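Local structure of acyl-coenzyme A oxidase 1 (Yarrowia lipolytica, 5Y9D) at residues A[333-338]-A[639-644]; A[325-330]-A[429-434]; A[363-368]-A[645-650]; A[27-32]-A[664-669]. The protein catalyses the oxidation of acyl-CoA to trans-2-enoyl-CoA with FAD, passing the electrons to oxygen to give hydrogen peroxide in peroxisomal fatty acid beta-oxidation. All blocks are in the same frame, centred on the assembly; numbering follows the deposited sequence.

Contact 1: residues A[333-338]-A[639-644]. With FAD (flavin-adenine dinucleotide), chain D.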
# COMPACT_ATOMS: atom_id res chain seq x y z
N TYR A 333 4.53 14.21 14.24
CA TYR A 333 4.47 13.15 15.20
C TYR A 333 5.87 12.68 15.59
O TYR A 333 6.06 12.35 16.75
CB TYR A 333 3.65 11.98 14.68
CG TYR A 333 3.44 10.91 15.71
CD1 TYR A 333 2.80 11.18 16.88
CD2 TYR A 333 3.88 9.59 15.48
CE1 TYR A 333 2.60 10.19 17.83
CE2 TYR A 333 3.67 8.60 16.42
CZ TYR A 333 3.04 8.91 17.60
OH TYR A 333 2.81 7.94 18.56
N ALA A 334 6.83 12.67 14.65
CA ALA A 334 8.20 12.20 14.91
C ALA A 334 8.93 13.09 15.88
O ALA A 334 9.75 12.64 16.69
CB ALA A 334 9.02 12.13 13.62
N CYS A 335 8.69 14.37 15.74
CA CYS A 335 9.23 15.36 16.64
C CYS A 335 8.66 15.31 18.06
O CYS A 335 9.18 15.95 18.94
CB CYS A 335 8.96 16.74 16.08
SG CYS A 335 9.83 17.08 14.54
N VAL A 336 7.57 14.59 18.29
CA VAL A 336 7.04 14.54 19.65
C VAL A 336 7.02 13.14 20.27
O VAL A 336 7.11 13.01 21.47
CB VAL A 336 5.65 15.21 19.75
CG1 VAL A 336 5.78 16.71 19.54
CG2 VAL A 336 4.63 14.60 18.79
N ARG A 337 6.96 12.11 19.45
CA ARG A 337 6.93 10.74 19.95
C ARG A 337 8.31 10.35 20.48
O ARG A 337 9.34 10.68 19.87
CB ARG A 337 6.46 9.82 18.83
CG ARG A 337 6.45 8.37 19.16
CD ARG A 337 5.59 8.07 20.35
NE ARG A 337 5.34 6.64 20.41
CZ ARG A 337 4.34 6.09 21.08
NH1 ARG A 337 3.52 6.85 21.75
NH2 ARG A 337 4.16 4.78 21.05
N ARG A 338 8.32 9.71 21.64
CA ARG A 338 9.54 9.22 22.22
C ARG A 338 9.45 7.72 22.44
O ARG A 338 8.51 7.24 23.00
CB ARG A 338 9.84 9.92 23.54
CG ARG A 338 10.06 11.42 23.48
CD ARG A 338 10.09 11.96 24.89
NE ARG A 338 10.22 13.40 25.00
CZ ARG A 338 11.36 14.06 24.83
NH1 ARG A 338 12.45 13.41 24.51
NH2 ARG A 338 11.39 15.36 24.96
N GLN A 639 15.39 21.53 10.63
CA GLN A 639 14.36 22.46 10.14
C GLN A 639 13.02 21.80 9.72
O GLN A 639 12.23 22.44 9.04
CB GLN A 639 14.89 23.24 8.93
CG GLN A 639 16.14 24.11 9.13
CD GLN A 639 15.87 25.34 9.99
OE1 GLN A 639 15.22 26.31 9.56
NE2 GLN A 639 16.39 25.31 11.23
N VAL A 640 12.76 20.55 10.11
CA VAL A 640 11.60 19.85 9.57
C VAL A 640 10.29 20.57 9.77
O VAL A 640 9.40 20.50 8.88
CB VAL A 640 11.36 18.45 10.15
CG1 VAL A 640 12.14 17.44 9.35
CG2 VAL A 640 11.66 18.37 11.65
N ILE A 641 10.15 21.19 10.93
CA ILE A 641 8.96 21.93 11.28
C ILE A 641 8.76 23.11 10.37
O ILE A 641 7.65 23.42 10.00
CB ILE A 641 8.95 22.34 12.76
CG1 ILE A 641 8.98 21.10 13.64
CG2 ILE A 641 7.71 23.12 13.09
CD1 ILE A 641 7.93 20.09 13.29
N GLY A 642 9.84 23.79 10.01
CA GLY A 642 9.73 24.87 9.06
C GLY A 642 9.28 24.46 7.68
O GLY A 642 8.39 25.07 7.15
N LEU A 643 9.84 23.41 7.12
CA LEU A 643 9.46 22.94 5.78
C LEU A 643 8.02 22.38 5.66
O LEU A 643 7.22 22.68 4.72
CB LEU A 643 10.50 21.94 5.30
CG LEU A 643 11.91 22.48 5.59
CD1 LEU A 643 12.95 21.39 5.65
CD2 LEU A 643 12.31 23.55 4.60
N THR A 644 7.69 21.59 6.67
CA THR A 644 6.35 21.10 6.81
C THR A 644 5.36 22.24 7.06
O THR A 644 4.27 22.21 6.56
CB THR A 644 6.28 19.96 7.85
OG1 THR A 644 6.98 20.33 9.03
CG2 THR A 644 6.94 18.75 7.30
PA FAD D . 6.48 2.97 18.56
O1A FAD D . 6.32 4.28 19.22
O2A FAD D . 7.20 1.88 19.23
O5B FAD D . 7.16 3.27 17.19
C5B FAD D . 6.94 4.49 16.51
C4B FAD D . 7.82 4.56 15.28
O4B FAD D . 9.14 4.94 15.65
C3B FAD D . 7.91 3.21 14.59
O3B FAD D . 7.78 3.40 13.19
C2B FAD D . 9.29 2.70 14.92
O2B FAD D . 9.91 2.05 13.83
C1B FAD D . 10.07 3.93 15.29
N9A FAD D . 10.98 3.56 16.39
C8A FAD D . 10.64 3.18 17.62
N7A FAD D . 11.73 2.90 18.35
C5A FAD D . 12.80 3.09 17.58
C6A FAD D . 14.27 2.98 17.71
N6A FAD D . 14.84 2.59 18.86
N1A FAD D . 15.03 3.27 16.65
C2A FAD D . 14.49 3.65 15.51
N3A FAD D . 13.18 3.78 15.32
C4A FAD D . 12.30 3.52 16.29
N1 FAD D . -1.17 -4.12 22.15
C2 FAD D . -1.55 -4.92 23.15
O2 FAD D . -0.89 -4.91 24.18
N3 FAD D . -2.61 -5.70 23.08
C4 FAD D . -3.35 -5.75 21.99
O4 FAD D . -4.32 -6.49 21.97
C4X FAD D . -3.00 -4.92 20.84
N5 FAD D . -3.72 -4.93 19.72
C5X FAD D . -3.37 -4.15 18.70
C6 FAD D . -4.14 -4.18 17.57
C7 FAD D . -3.81 -3.39 16.50
C7M FAD D . -4.65 -3.44 15.26
C8 FAD D . -2.63 -2.51 16.58
C8M FAD D . -2.28 -1.65 15.41
C9 FAD D . -1.85 -2.48 17.71
C9A FAD D . -2.19 -3.27 18.78
N10 FAD D . -1.42 -3.26 19.94
C10 FAD D . -1.83 -4.07 20.99
C1' FAD D . -0.26 -2.39 20.08
C2' FAD D . 0.84 -2.74 19.12
O2' FAD D . 1.57 -3.80 19.70
C3' FAD D . 1.76 -1.55 18.94
O3' FAD D . 1.27 -0.78 17.87
C4' FAD D . 3.20 -1.93 18.64
O4' FAD D . 3.60 -3.02 19.46
C5' FAD D . 4.15 -0.79 18.96
O5' FAD D . 3.75 0.37 18.27
P FAD D . 3.95 1.77 18.91
O1P FAD D . 2.72 2.52 18.68
O2P FAD D . 4.45 1.57 20.27
O3P FAD D . 5.08 2.42 18.05
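Cys335 reaches into the start of helix 640-646, and its sulfur does all the touching between the two segments. SG lies 3.7 Å from Val640 CG2 and 3.8 Å from Ile641 CD1, so one thiol sits against the methyls of two successive residues. This is a small, buried, wholly apolar junction between the end of helix 306-334 and the C-terminal helices.

The polar work is done two residues further on, by Arg337, which belongs to the FAD pocket. Its guanidinium meets the pyrophosphate edge-on: NE to FAD O1A is 2.8 Å with an N-H...O angle of 148°, and NH2 to FAD O1A is 2.9 Å at 142°. Two donors thus grip one phosphate oxygen, while a weak bond from NH2 to FAD O2P, 3.3 Å, touches the other phosphate. NH1 turns to Tyr666 OH and to Leu171 O of the second subunit.

Tyr333, one helical turn back, lies against the arginine: CB of Arg337 rides over one face of its ring, and Tyr333 OH, hydrogen-bonded to His442 ND1, stands 3.1 Å above the guanidinium plane. The bend at chi2 (58°) brings one face of the guanidinium to that hydroxyl. A leucine in place of Arg337 would probably leave O1A without its two donors and the pyrophosphate charge without this mate.

Thr169 and Ser175 of the second subunit also bind this FAD. The chemistry is therefore divided: sulfur-to-methyl packing joins the helices, and charge-assisted hydrogen bonds from Arg337 help hold the FAD pyrophosphate, beside the second subunit.

Contact 2: residues A[325-330]-A[429-434]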
# COMPACT_ATOMS: atom_id res chain seq x y z
N ARG A 325 0.55 16.26 2.88
CA ARG A 325 -0.33 16.17 4.01
C ARG A 325 0.18 15.08 4.94
O ARG A 325 0.30 15.26 6.14
CB ARG A 325 -1.75 15.84 3.57
CG ARG A 325 -2.73 15.65 4.72
CD ARG A 325 -4.13 15.25 4.25
NE ARG A 325 -4.89 14.71 5.36
CZ ARG A 325 -5.82 13.77 5.27
NH1 ARG A 325 -6.17 13.24 4.10
NH2 ARG A 325 -6.37 13.32 6.39
N PHE A 326 0.50 13.93 4.37
CA PHE A 326 0.88 12.79 5.20
C PHE A 326 2.32 12.90 5.69
O PHE A 326 2.62 12.46 6.77
CB PHE A 326 0.55 11.46 4.50
CG PHE A 326 -0.94 11.20 4.41
CD1 PHE A 326 -1.65 10.82 5.54
CD2 PHE A 326 -1.62 11.35 3.21
CE1 PHE A 326 -3.02 10.57 5.48
CE2 PHE A 326 -3.00 11.13 3.15
CZ PHE A 326 -3.70 10.73 4.29
N LEU A 327 3.20 13.56 4.96
CA LEU A 327 4.55 13.80 5.50
C LEU A 327 4.48 14.76 6.70
O LEU A 327 5.20 14.58 7.70
CB LEU A 327 5.47 14.34 4.43
CG LEU A 327 6.13 13.24 3.60
CD1 LEU A 327 6.37 13.76 2.21
CD2 LEU A 327 7.45 12.77 4.23
N THR A 328 3.59 15.75 6.62
CA THR A 328 3.36 16.61 7.76
C THR A 328 2.77 15.86 8.97
O THR A 328 3.14 16.11 10.09
CB THR A 328 2.51 17.81 7.38
OG1 THR A 328 3.23 18.60 6.43
CG2 THR A 328 2.19 18.71 8.61
N ILE A 329 1.86 14.94 8.76
CA ILE A 329 1.37 14.20 9.91
C ILE A 329 2.54 13.47 10.57
O ILE A 329 2.89 13.71 11.71
CB ILE A 329 0.27 13.21 9.51
CG1 ILE A 329 -0.95 13.99 9.06
CG2 ILE A 329 -0.04 12.25 10.67
CD1 ILE A 329 -1.95 13.15 8.31
N ALA A 330 3.16 12.58 9.82
CA ALA A 330 4.26 11.74 10.30
C ALA A 330 5.42 12.50 10.97
O ALA A 330 5.87 12.11 12.04
CB ALA A 330 4.79 10.90 9.14
N ALA A 429 1.77 7.02 -3.28
CA ALA A 429 1.40 5.75 -2.65
C ALA A 429 2.47 5.35 -1.61
O ALA A 429 2.12 5.05 -0.46
CB ALA A 429 1.22 4.65 -3.69
N LYS A 430 3.75 5.38 -2.01
CA LYS A 430 4.85 4.96 -1.13
C LYS A 430 5.01 5.90 0.07
O LYS A 430 5.32 5.46 1.18
CB LYS A 430 6.18 4.86 -1.90
CG LYS A 430 7.33 4.26 -1.09
CD LYS A 430 8.64 4.43 -1.85
CE LYS A 430 9.81 3.62 -1.24
NZ LYS A 430 10.70 4.37 -0.30
N ILE A 431 4.80 7.18 -0.15
CA ILE A 431 4.92 8.15 0.93
C ILE A 431 3.82 7.93 1.99
O ILE A 431 4.10 7.83 3.19
CB ILE A 431 4.91 9.56 0.35
CG1 ILE A 431 6.24 9.82 -0.34
CG2 ILE A 431 4.68 10.59 1.43
CD1 ILE A 431 6.27 11.05 -1.23
N ILE A 432 2.60 7.81 1.53
CA ILE A 432 1.47 7.63 2.43
C ILE A 432 1.74 6.42 3.29
O ILE A 432 1.49 6.47 4.51
CB ILE A 432 0.15 7.39 1.66
CG1 ILE A 432 -0.25 8.62 0.83
CG2 ILE A 432 -0.97 7.02 2.61
CD1 ILE A 432 -1.51 8.44 0.01
N ASP A 433 2.24 5.35 2.63
CA ASP A 433 2.54 4.06 3.26
C ASP A 433 3.71 4.08 4.22
O ASP A 433 3.60 3.54 5.32
CB ASP A 433 2.81 2.98 2.19
CG ASP A 433 2.95 1.56 2.80
OD1 ASP A 433 1.94 0.89 3.13
OD2 ASP A 433 4.10 1.11 2.94
N GLU A 434 4.84 4.67 3.82
CA GLU A 434 5.95 4.90 4.75
C GLU A 434 5.61 5.82 5.92
O GLU A 434 6.06 5.55 7.04
CB GLU A 434 7.22 5.43 4.04
CG GLU A 434 7.81 4.49 2.99
CD GLU A 434 8.20 3.13 3.53
OE1 GLU A 434 8.67 3.05 4.70
OE2 GLU A 434 8.04 2.13 2.79
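Phe326 and Ile432 face each other where two helices of the C-alpha1 helical bundle come close, with their CA atoms only 5.9 Å apart. Helices 306-334 and 400-437 run in roughly the same direction here, as the first and third helices of an up-and-down arrangement would, with 355-391 between them in the chain.

Phe326 gives the largest share of buried surface. The CG2 branch of Ile432 lies over one face of its ring, and CG1, on that same side, meets the ring atom Phe326 CD2 at 3.9 Å. The two side chains cross obliquely. At the far end of the ring, Phe326 CZ stands 3.5 Å above the guanidinium plane of Arg325, displaced toward its rim, and the ring also meets that of Phe450 with the planes at about 45°. Ile432 in turn packs against Tyr454 and Trp457 of helix 450-457.

Ile431, the preceding residue, works on the Leu327 side. Its CG2, set anti to the backbone N by a first torsion of -73° at CG1, lies against the CG-CD1 bond of Leu327, and the two side chains cross at about a right angle. Leu364 of helix 355-391 touches both residues, closing a three-helix apolar cluster. All four contacting side chains are buried, and the join is wholly apolar. At its centre, the single methyl Ile431 CG2 is equally far, 3.7 Å, from Leu327 CG and Leu327 CD1.

Contact 3: residues A[363-368]-A[645-650]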
# COMPACT_ATOMS: atom_id res chain seq x y z
N PRO A 363 14.04 12.00 3.01
CA PRO A 363 14.19 11.97 1.57
C PRO A 363 12.85 12.04 0.87
O PRO A 363 12.71 12.70 -0.15
CB PRO A 363 14.91 10.65 1.30
CG PRO A 363 15.44 10.20 2.65
CD PRO A 363 14.52 10.78 3.67
N LEU A 364 11.87 11.36 1.43
CA LEU A 364 10.50 11.48 0.98
C LEU A 364 10.02 12.95 1.08
O LEU A 364 9.35 13.45 0.15
CB LEU A 364 9.59 10.49 1.74
CG LEU A 364 10.05 9.01 1.75
CD1 LEU A 364 9.14 8.14 2.60
CD2 LEU A 364 10.19 8.41 0.35
N LEU A 365 10.40 13.66 2.14
CA LEU A 365 10.13 15.12 2.17
C LEU A 365 10.71 15.87 0.96
O LEU A 365 10.07 16.73 0.38
CB LEU A 365 10.62 15.79 3.46
CG LEU A 365 10.30 17.30 3.54
CD1 LEU A 365 8.80 17.58 3.40
CD2 LEU A 365 10.81 17.91 4.83
N ALA A 366 11.93 15.54 0.60
CA ALA A 366 12.54 16.14 -0.57
C ALA A 366 11.83 15.71 -1.86
O ALA A 366 11.53 16.54 -2.72
CB ALA A 366 14.00 15.81 -0.62
N TYR A 367 11.51 14.43 -1.96
CA TYR A 367 10.74 13.91 -3.11
C TYR A 367 9.54 14.80 -3.27
O TYR A 367 9.31 15.38 -4.33
CB TYR A 367 10.27 12.44 -2.87
CG TYR A 367 9.87 11.64 -4.09
CD1 TYR A 367 9.61 12.24 -5.31
CD2 TYR A 367 9.74 10.26 -4.02
CE1 TYR A 367 9.26 11.51 -6.43
CE2 TYR A 367 9.40 9.51 -5.14
CZ TYR A 367 9.14 10.16 -6.34
OH TYR A 367 8.78 9.46 -7.48
N CYS A 368 8.76 14.91 -2.20
CA CYS A 368 7.54 15.70 -2.20
C CYS A 368 7.79 17.11 -2.71
O CYS A 368 7.13 17.54 -3.65
CB CYS A 368 6.94 15.72 -0.79
SG CYS A 368 5.52 16.81 -0.72
N ASP A 645 5.77 23.23 7.84
CA ASP A 645 4.96 24.40 8.13
C ASP A 645 4.74 25.15 6.83
O ASP A 645 3.71 25.75 6.60
CB ASP A 645 5.63 25.29 9.17
CG ASP A 645 5.32 24.88 10.61
OD1 ASP A 645 4.46 24.02 10.82
OD2 ASP A 645 5.96 25.40 11.52
N ALA A 646 5.78 25.10 6.02
CA ALA A 646 5.93 25.75 4.73
C ALA A 646 4.90 25.26 3.75
O ALA A 646 4.55 25.97 2.83
CB ALA A 646 7.32 25.52 4.19
N PHE A 647 4.41 24.04 3.96
CA PHE A 647 3.25 23.62 3.14
C PHE A 647 1.98 24.52 3.21
O PHE A 647 1.28 24.65 2.22
CB PHE A 647 2.89 22.16 3.37
CG PHE A 647 3.96 21.22 2.95
CD1 PHE A 647 4.66 21.45 1.80
CD2 PHE A 647 4.27 20.12 3.72
CE1 PHE A 647 5.65 20.60 1.40
CE2 PHE A 647 5.27 19.27 3.33
CZ PHE A 647 5.96 19.50 2.17
N GLY A 648 1.68 25.10 4.36
CA GLY A 648 0.65 26.07 4.56
C GLY A 648 -0.68 25.48 4.96
O GLY A 648 -1.68 26.16 4.88
N LEU A 649 -0.68 24.22 5.41
CA LEU A 649 -1.90 23.51 5.82
C LEU A 649 -2.47 23.83 7.21
O LEU A 649 -1.80 23.65 8.21
CB LEU A 649 -1.67 22.02 5.76
CG LEU A 649 -1.29 21.56 4.36
CD1 LEU A 649 -1.19 20.06 4.30
CD2 LEU A 649 -2.32 22.08 3.37
N SER A 650 -3.73 24.26 7.25
CA SER A 650 -4.43 24.42 8.52
C SER A 650 -4.76 23.03 9.06
O SER A 650 -4.52 22.04 8.38
CB SER A 650 -5.70 25.21 8.31
OG SER A 650 -6.72 24.41 7.73
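A cysteine sulfur-aromatic contact joins Cys368 of helix 355-391 to Phe647, near the end of helix 640-646. Cys368 SG lies 4.9 Å from the centroid of the Phe647 ring and 48° off its normal, an oblique approach; its nearest ring atom is Phe647 CZ at 4.0 Å. SG gets there by standing anti to its own nitrogen (chi1 175°).

One turn earlier, Leu365 brings a second apolar group to the same end of the ring. Its CD1 is 3.6 Å from Phe647 CZ and 3.9 Å from Phe647 CE2, and the two side chains run antiparallel, each passing alongside the other. Thiol and methyl therefore share the CZ corner, and the ring meets both through that end, obliquely. Directly after it, Gly648 takes a positive phi and turns the chain out of the helix.

Around this buried core, Thr328 and Lys324 of helix 306-334 lie against Phe647, as does Leu51 of helix 44-52, while the Tyr369 ring meets it at about 45°. Cys368 also packs on Phe320 and Leu327. Phe647 thus lies among three helices: 306-334, 355-391 and 44-52.

Contact 4: residues A[27-32]-A[664-669]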
# COMPACT_ATOMS: atom_id res chain seq x y z
N THR A 27 1.87 15.64 28.53
CA THR A 27 1.97 17.09 28.43
C THR A 27 3.23 17.57 27.73
O THR A 27 3.39 18.74 27.45
CB THR A 27 1.93 17.72 29.85
OG1 THR A 27 3.02 17.21 30.66
CG2 THR A 27 0.56 17.41 30.54
N ASP A 28 4.14 16.65 27.44
CA ASP A 28 5.39 17.01 26.79
C ASP A 28 5.29 17.46 25.34
O ASP A 28 6.00 18.36 24.94
CB ASP A 28 6.36 15.83 26.88
CG ASP A 28 7.79 16.26 26.75
OD1 ASP A 28 8.25 17.11 27.55
OD2 ASP A 28 8.46 15.76 25.82
N PRO A 29 4.40 16.84 24.53
CA PRO A 29 4.48 17.13 23.10
C PRO A 29 4.38 18.59 22.68
O PRO A 29 5.12 19.03 21.79
CB PRO A 29 3.33 16.32 22.53
CG PRO A 29 3.24 15.13 23.43
CD PRO A 29 3.53 15.67 24.80
N PRO A 30 3.49 19.37 23.30
CA PRO A 30 3.40 20.73 22.75
C PRO A 30 4.59 21.57 23.16
O PRO A 30 4.98 22.53 22.46
CB PRO A 30 2.10 21.28 23.33
CG PRO A 30 1.82 20.43 24.51
CD PRO A 30 2.41 19.08 24.25
N VAL A 31 5.18 21.21 24.29
CA VAL A 31 6.37 21.90 24.74
C VAL A 31 7.48 21.59 23.77
O VAL A 31 8.18 22.49 23.32
CB VAL A 31 6.72 21.53 26.21
CG1 VAL A 31 8.06 22.13 26.61
CG2 VAL A 31 5.60 22.01 27.14
N GLU A 32 7.61 20.32 23.39
CA GLU A 32 8.59 19.92 22.37
C GLU A 32 8.36 20.54 21.01
O GLU A 32 9.31 20.93 20.36
CB GLU A 32 8.66 18.41 22.22
CG GLU A 32 9.42 17.74 23.37
CD GLU A 32 10.85 18.26 23.51
OE1 GLU A 32 11.53 18.50 22.47
OE2 GLU A 32 11.29 18.44 24.67
N ASN A 664 -0.06 19.03 20.28
CA ASN A 664 -0.68 18.44 21.47
C ASN A 664 -1.33 17.15 21.06
O ASN A 664 -2.55 16.96 21.11
CB ASN A 664 -1.67 19.41 22.12
CG ASN A 664 -1.92 19.10 23.59
OD1 ASN A 664 -1.54 18.05 24.11
ND2 ASN A 664 -2.59 20.02 24.25
N VAL A 665 -0.48 16.24 20.63
CA VAL A 665 -0.87 15.06 19.87
C VAL A 665 -1.80 14.16 20.67
O VAL A 665 -2.80 13.68 20.16
CB VAL A 665 0.39 14.27 19.49
CG1 VAL A 665 0.02 12.93 18.90
CG2 VAL A 665 1.20 15.07 18.51
N TYR A 666 -1.46 13.95 21.92
CA TYR A 666 -2.09 12.94 22.75
C TYR A 666 -3.42 13.42 23.28
O TYR A 666 -4.39 12.68 23.30
CB TYR A 666 -1.14 12.56 23.89
CG TYR A 666 0.13 11.86 23.45
CD1 TYR A 666 0.08 10.74 22.64
CD2 TYR A 666 1.39 12.30 23.87
CE1 TYR A 666 1.23 10.07 22.26
CE2 TYR A 666 2.55 11.64 23.50
CZ TYR A 666 2.47 10.51 22.69
OH TYR A 666 3.62 9.79 22.27
N GLU A 667 -3.48 14.68 23.68
CA GLU A 667 -4.73 15.26 24.11
C GLU A 667 -5.73 15.21 22.97
O GLU A 667 -6.86 14.69 23.14
CB GLU A 667 -4.54 16.69 24.64
CG GLU A 667 -5.83 17.26 25.23
CD GLU A 667 -5.59 18.10 26.47
OE1 GLU A 667 -4.64 18.94 26.44
OE2 GLU A 667 -6.34 17.91 27.48
N LYS A 668 -5.33 15.71 21.80
CA LYS A 668 -6.24 15.79 20.65
C LYS A 668 -6.64 14.43 20.13
O LYS A 668 -7.80 14.25 19.78
CB LYS A 668 -5.65 16.64 19.53
CG LYS A 668 -5.61 18.11 19.93
CD LYS A 668 -5.06 18.98 18.83
CE LYS A 668 -5.00 20.42 19.28
NZ LYS A 668 -4.96 21.31 18.09
N TYR A 669 -5.71 13.48 20.15
CA TYR A 669 -5.99 12.11 19.71
C TYR A 669 -6.98 11.43 20.64
O TYR A 669 -7.92 10.80 20.22
CB TYR A 669 -4.67 11.33 19.67
CG TYR A 669 -4.70 9.89 19.22
CD1 TYR A 669 -5.65 9.40 18.36
CD2 TYR A 669 -3.68 9.04 19.61
CE1 TYR A 669 -5.62 8.07 17.94
CE2 TYR A 669 -3.64 7.72 19.20
CZ TYR A 669 -4.60 7.23 18.37
OH TYR A 669 -4.52 5.92 17.98
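Pro29 presses its ring against Tyr666, and this is the tight half of the contact. Pro29 CG comes within 3.4 Å of Tyr666 CD2 and 3.6 Å of Tyr666 CE2, approaching the phenol ring obliquely, with the two side chains crossing at about a right angle. Tyr666 CG lies anti to the carbonyl carbon (chi1 -66°), which turns the ring toward Pro29. Pro29 CB also lies 4.3 Å from Val665 N, at the start of helix 665-676. All three residues are buried. Tyr666 packs on Leu171 of the second subunit, and its hydroxyl is bonded to Arg337 NH1.

The other half is looser and partly open to solvent. Here the backbones are closest, the CA atoms of Pro30 and Asn664 being 4.9 Å apart, yet the side chains only brush: Pro30 CG is 4.1 Å from Asn664 CG, and they pass at a slant. Asn664 holds the N-cap position without capping through its side chain. Instead ND2 makes a weak bond to Glu667 OE1, 3.2 Å at 135°, within its own segment.

Acidic groups of 27-32 find partners elsewhere: Asp28 and Glu32 pair with Arg338, and Asp28 also with Thr23. Two prolines in the first turn of helix 28-38 offer rigid carbon surfaces: Pro29 meets Tyr666 by apolar fit, while Pro30 lies against the Asn664 amide without a bond.

In the fold
From the N terminus, helix 28-38 comes first, and contact 4 closes the longest loop, joining 27-32 to 664-669 across 631 residues; the other three contacts nest inside it. Helix 306-334 then supplies 325-330 to contact 2 and 333-338 to contact 1. Contact 2 closes on helix 400-437 after 98 residues, and it crosses both contact 1 and contact 3, whose second segments follow each other at 639-650. Contacts 1 and 3 cross as well; they tie helices 306-334 and 355-391 to helix 640-646, while contact 2 joins two helices of the C-alpha1 domain. Contacts 1 and 4 meet directly, Val336 packing on Val665 and Pro29, and both touch the second subunit.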